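Local coordinates for protein acyl-CoA dehydrogenase FadE3 (Mycobacterium smegmatis, PDB 4IV6) that belongs to the acyl-CoA dehydrogenase family of flavoproteins and binds dihydroflavine-adenine dinucleotide, at residues T173-I186 / D229-G241. Numbering follows the deposited sequence.
Sequences TDPDAQPAHKGVSI and DDEGRGFAQMMKG
Ser185 OG takes the backbone N-H of Gly232 in a fairly straight bond (2.9 Å, 163° at the hydrogen). The same hydroxyl pairs with Thr173 OG1 at 2.7 Å, either being able to donate. Thr173 OG1 also meets a water that donates a hydrogen bond to Glu231 OE1, while the Glu231 chain crosses over the threonine; its other oxygen, OE2, is bound by Tyr149 OH.

Two residues on, the N-H of Gly234, in the first turn of helix 234-270, reaches Val184 O at 3.0 Å, coming in 31° off the carbonyl plane. Val184 O has more company: Gly232 CA lies 3.2 Å from it in a CA-H...O contact. A water that accepts from Phe235 N can donate to Val184 O or His181 O, but has more acceptors in reach than protons. With glycine at 232 and 234 the backbones come close, Ser185 CA and Gly234 CA being 4.0 Å apart.

Lys182 leaves its backbone heading away from segment 229-241, but bends at chi2 and chi3 so that NZ doubles back onto Gly232 O, 2.9 Å away and above the carbonyl plane. Its ammonium also donates to a water that accepts from Arg233 NE and donates to Glu231 O.

Val184 CG2 makes an apolar contact with Phe235 CE2 at 3.7 Å, with CG1 over one ring face near the rim; His181 O lies at the ring edge. Ile186 CD1 rests against Gln237 OE1, to which the water accepting from Ile186 N can donate; Gln237 NE2 bonds Leu227 O.

The contact thus joins the start of strand 184-190, an outermost strand within this chain, beside 166-172 in the middle domain, to the start of long helix 234-270; Met170 backs Val184 and Phe235, and helix 83-102 packs against Gln237 and Met238.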
# COMPACT_ATOMS: atom_id res chain seq x y z
N THR B 173 -11.26 -33.32 -25.65
CA THR B 173 -11.41 -34.61 -26.34
C THR B 173 -12.76 -35.23 -26.08
O THR B 173 -13.20 -36.06 -26.86
CB THR B 173 -10.29 -35.63 -26.02
OG1 THR B 173 -10.04 -35.64 -24.60
CG2 THR B 173 -9.01 -35.24 -26.78
N ASP B 174 -13.41 -34.85 -24.98
CA ASP B 174 -14.80 -35.24 -24.76
C ASP B 174 -15.57 -34.08 -24.14
O ASP B 174 -15.55 -33.92 -22.91
CB ASP B 174 -14.88 -36.48 -23.87
CG ASP B 174 -16.32 -36.93 -23.62
OD1 ASP B 174 -17.26 -36.41 -24.27
OD2 ASP B 174 -16.52 -37.79 -22.73
N PRO B 175 -16.27 -33.29 -24.97
CA PRO B 175 -17.01 -32.17 -24.41
C PRO B 175 -18.20 -32.57 -23.52
O PRO B 175 -18.72 -31.74 -22.80
CB PRO B 175 -17.47 -31.36 -25.64
CG PRO B 175 -17.20 -32.21 -26.84
CD PRO B 175 -16.23 -33.28 -26.45
N ASP B 176 -18.59 -33.84 -23.55
CA ASP B 176 -19.72 -34.32 -22.76
C ASP B 176 -19.28 -35.11 -21.52
O ASP B 176 -20.10 -35.83 -20.93
CB ASP B 176 -20.59 -35.24 -23.64
CG ASP B 176 -21.01 -34.58 -24.94
OD1 ASP B 176 -21.40 -33.40 -24.90
OD2 ASP B 176 -20.94 -35.22 -26.00
N ALA B 177 -18.01 -35.00 -21.12
CA ALA B 177 -17.48 -35.87 -20.07
C ALA B 177 -18.13 -35.63 -18.70
O ALA B 177 -18.57 -34.54 -18.39
CB ALA B 177 -15.98 -35.73 -19.95
N GLN B 178 -18.18 -36.69 -17.90
CA GLN B 178 -18.67 -36.61 -16.53
C GLN B 178 -17.66 -37.28 -15.61
O GLN B 178 -17.42 -38.47 -15.73
CB GLN B 178 -20.04 -37.28 -16.42
CG GLN B 178 -21.15 -36.53 -17.16
CD GLN B 178 -21.30 -35.09 -16.70
OE1 GLN B 178 -21.17 -34.79 -15.51
NE2 GLN B 178 -21.58 -34.19 -17.64
N PRO B 179 -17.03 -36.50 -14.71
CA PRO B 179 -17.13 -35.03 -14.60
C PRO B 179 -16.53 -34.30 -15.81
O PRO B 179 -15.69 -34.87 -16.55
CB PRO B 179 -16.34 -34.72 -13.33
CG PRO B 179 -15.42 -35.88 -13.14
CD PRO B 179 -16.16 -37.07 -13.66
N ALA B 180 -16.94 -33.05 -16.00
CA ALA B 180 -16.59 -32.30 -17.19
C ALA B 180 -15.07 -32.09 -17.35
O ALA B 180 -14.53 -31.99 -18.48
CB ALA B 180 -17.32 -30.97 -17.20
N HIS B 181 -14.35 -32.03 -16.23
CA HIS B 181 -12.92 -31.76 -16.30
C HIS B 181 -12.15 -32.96 -16.88
O HIS B 181 -11.04 -32.80 -17.41
CB HIS B 181 -12.37 -31.31 -14.93
CG HIS B 181 -12.30 -32.40 -13.91
ND1 HIS B 181 -13.31 -32.63 -13.00
CD2 HIS B 181 -11.33 -33.30 -13.65
CE1 HIS B 181 -12.97 -33.65 -12.23
NE2 HIS B 181 -11.77 -34.07 -12.60
N LYS B 182 -12.76 -34.14 -16.82
CA LYS B 182 -12.18 -35.33 -17.42
C LYS B 182 -12.32 -35.39 -18.94
O LYS B 182 -11.89 -36.34 -19.56
CB LYS B 182 -12.78 -36.59 -16.79
CG LYS B 182 -12.39 -36.82 -15.33
CD LYS B 182 -10.88 -36.97 -15.10
CE LYS B 182 -10.24 -38.05 -15.97
NZ LYS B 182 -8.79 -38.28 -15.63
N GLY B 183 -12.92 -34.38 -19.55
CA GLY B 183 -12.97 -34.30 -21.01
C GLY B 183 -11.83 -33.51 -21.67
O GLY B 183 -11.84 -33.31 -22.89
N VAL B 184 -10.88 -33.04 -20.88
CA VAL B 184 -9.81 -32.14 -21.37
C VAL B 184 -8.47 -32.84 -21.42
O VAL B 184 -8.06 -33.46 -20.44
CB VAL B 184 -9.71 -30.88 -20.47
CG1 VAL B 184 -8.53 -30.02 -20.86
CG2 VAL B 184 -10.98 -30.04 -20.63
N SER B 185 -7.79 -32.72 -22.56
CA SER B 185 -6.52 -33.35 -22.80
C SER B 185 -5.56 -32.36 -23.40
O SER B 185 -5.95 -31.25 -23.76
CB SER B 185 -6.68 -34.54 -23.77
OG SER B 185 -7.70 -35.41 -23.31
N ILE B 186 -4.31 -32.77 -23.53
CA ILE B 186 -3.31 -31.97 -24.21
C ILE B 186 -2.81 -32.75 -25.42
O ILE B 186 -2.47 -33.93 -25.31
CB ILE B 186 -2.16 -31.63 -23.28
CG1 ILE B 186 -2.65 -30.67 -22.17
CG2 ILE B 186 -1.01 -31.01 -24.06
CD1 ILE B 186 -1.61 -30.46 -21.07
N ASP B 229 -0.86 -41.64 -22.47
CA ASP B 229 -1.64 -42.75 -23.01
C ASP B 229 -3.15 -42.55 -22.90
O ASP B 229 -3.86 -43.18 -23.64
CB ASP B 229 -1.28 -44.06 -22.30
CG ASP B 229 0.16 -44.46 -22.50
OD1 ASP B 229 0.72 -44.19 -23.57
OD2 ASP B 229 0.72 -45.04 -21.57
N ASP B 230 -3.62 -41.70 -21.98
CA ASP B 230 -5.05 -41.58 -21.68
C ASP B 230 -5.53 -40.16 -21.86
O ASP B 230 -4.86 -39.21 -21.46
CB ASP B 230 -5.33 -41.98 -20.23
CG ASP B 230 -4.82 -43.36 -19.89
OD1 ASP B 230 -5.39 -44.35 -20.36
OD2 ASP B 230 -3.83 -43.42 -19.15
N GLU B 231 -6.71 -40.02 -22.48
CA GLU B 231 -7.43 -38.75 -22.55
C GLU B 231 -7.95 -38.35 -21.18
O GLU B 231 -8.16 -39.21 -20.32
CB GLU B 231 -8.61 -38.88 -23.51
CG GLU B 231 -8.18 -39.17 -24.94
CD GLU B 231 -9.35 -39.34 -25.88
OE1 GLU B 231 -10.49 -39.43 -25.36
OE2 GLU B 231 -9.13 -39.37 -27.12
N GLY B 232 -8.15 -37.05 -20.99
CA GLY B 232 -8.78 -36.56 -19.80
C GLY B 232 -7.89 -36.21 -18.62
O GLY B 232 -8.40 -36.06 -17.50
N ARG B 233 -6.58 -36.05 -18.87
CA ARG B 233 -5.63 -35.71 -17.82
C ARG B 233 -4.96 -34.36 -18.01
O ARG B 233 -3.97 -34.01 -17.31
CB ARG B 233 -4.55 -36.77 -17.76
CG ARG B 233 -5.14 -38.14 -17.53
CD ARG B 233 -4.10 -39.11 -17.07
NE ARG B 233 -4.76 -40.36 -16.72
CZ ARG B 233 -4.23 -41.32 -15.98
NH1 ARG B 233 -3.00 -41.20 -15.49
NH2 ARG B 233 -4.94 -42.41 -15.73
N GLY B 234 -5.51 -33.60 -18.95
CA GLY B 234 -4.97 -32.31 -19.30
C GLY B 234 -4.76 -31.35 -18.14
O GLY B 234 -3.70 -30.77 -18.04
N PHE B 235 -5.77 -31.19 -17.28
CA PHE B 235 -5.65 -30.28 -16.13
C PHE B 235 -4.59 -30.74 -15.13
O PHE B 235 -3.78 -29.94 -14.66
CB PHE B 235 -7.00 -30.06 -15.43
CG PHE B 235 -7.92 -29.12 -16.18
CD1 PHE B 235 -7.52 -27.82 -16.48
CD2 PHE B 235 -9.16 -29.54 -16.63
CE1 PHE B 235 -8.36 -26.97 -17.21
CE2 PHE B 235 -10.00 -28.70 -17.34
CZ PHE B 235 -9.61 -27.41 -17.63
N ALA B 236 -4.56 -32.03 -14.84
CA ALA B 236 -3.56 -32.57 -13.93
C ALA B 236 -2.16 -32.35 -14.48
O ALA B 236 -1.25 -31.93 -13.76
CB ALA B 236 -3.81 -34.06 -13.71
N GLN B 237 -1.99 -32.61 -15.77
CA GLN B 237 -0.69 -32.41 -16.43
C GLN B 237 -0.30 -30.94 -16.40
O GLN B 237 0.84 -30.63 -16.03
CB GLN B 237 -0.72 -32.91 -17.86
CG GLN B 237 -0.89 -34.42 -18.00
CD GLN B 237 -1.26 -34.84 -19.42
OE1 GLN B 237 -1.71 -34.03 -20.23
NE2 GLN B 237 -1.05 -36.10 -19.72
N MET B 238 -1.22 -30.05 -16.77
CA MET B 238 -0.91 -28.62 -16.73
C MET B 238 -0.53 -28.16 -15.32
O MET B 238 0.44 -27.44 -15.17
CB MET B 238 -2.06 -27.78 -17.27
CG MET B 238 -1.61 -26.39 -17.69
SD MET B 238 -0.22 -26.50 -18.84
CE MET B 238 1.14 -25.97 -17.83
N MET B 239 -1.23 -28.61 -14.28
CA MET B 239 -0.84 -28.23 -12.91
C MET B 239 0.64 -28.48 -12.66
O MET B 239 1.33 -27.67 -12.06
CB MET B 239 -1.63 -29.00 -11.87
CG MET B 239 -2.82 -28.25 -11.30
SD MET B 239 -3.65 -29.32 -10.09
CE MET B 239 -2.43 -29.36 -8.78
N LYS B 240 1.12 -29.62 -13.14
CA LYS B 240 2.49 -30.04 -12.96
C LYS B 240 3.44 -29.15 -13.79
O LYS B 240 4.48 -28.70 -13.30
CB LYS B 240 2.57 -31.53 -13.34
CG LYS B 240 3.57 -32.34 -12.58
CD LYS B 240 3.39 -32.30 -11.08
CE LYS B 240 4.78 -32.36 -10.46
NZ LYS B 240 4.78 -32.38 -8.97
N GLY B 241 3.03 -28.85 -15.01
CA GLY B 241 3.74 -27.90 -15.85
C GLY B 241 3.78 -26.48 -15.27
O GLY B 241 4.78 -25.79 -15.45
O HOH W 1 -11.63 -37.46 -23.69
O HOH W 2 -8.36 -32.82 -17.53
O HOH W 3 -7.82 -40.19 -17.67
O HOH W 4 -3.07 -35.12 -22.29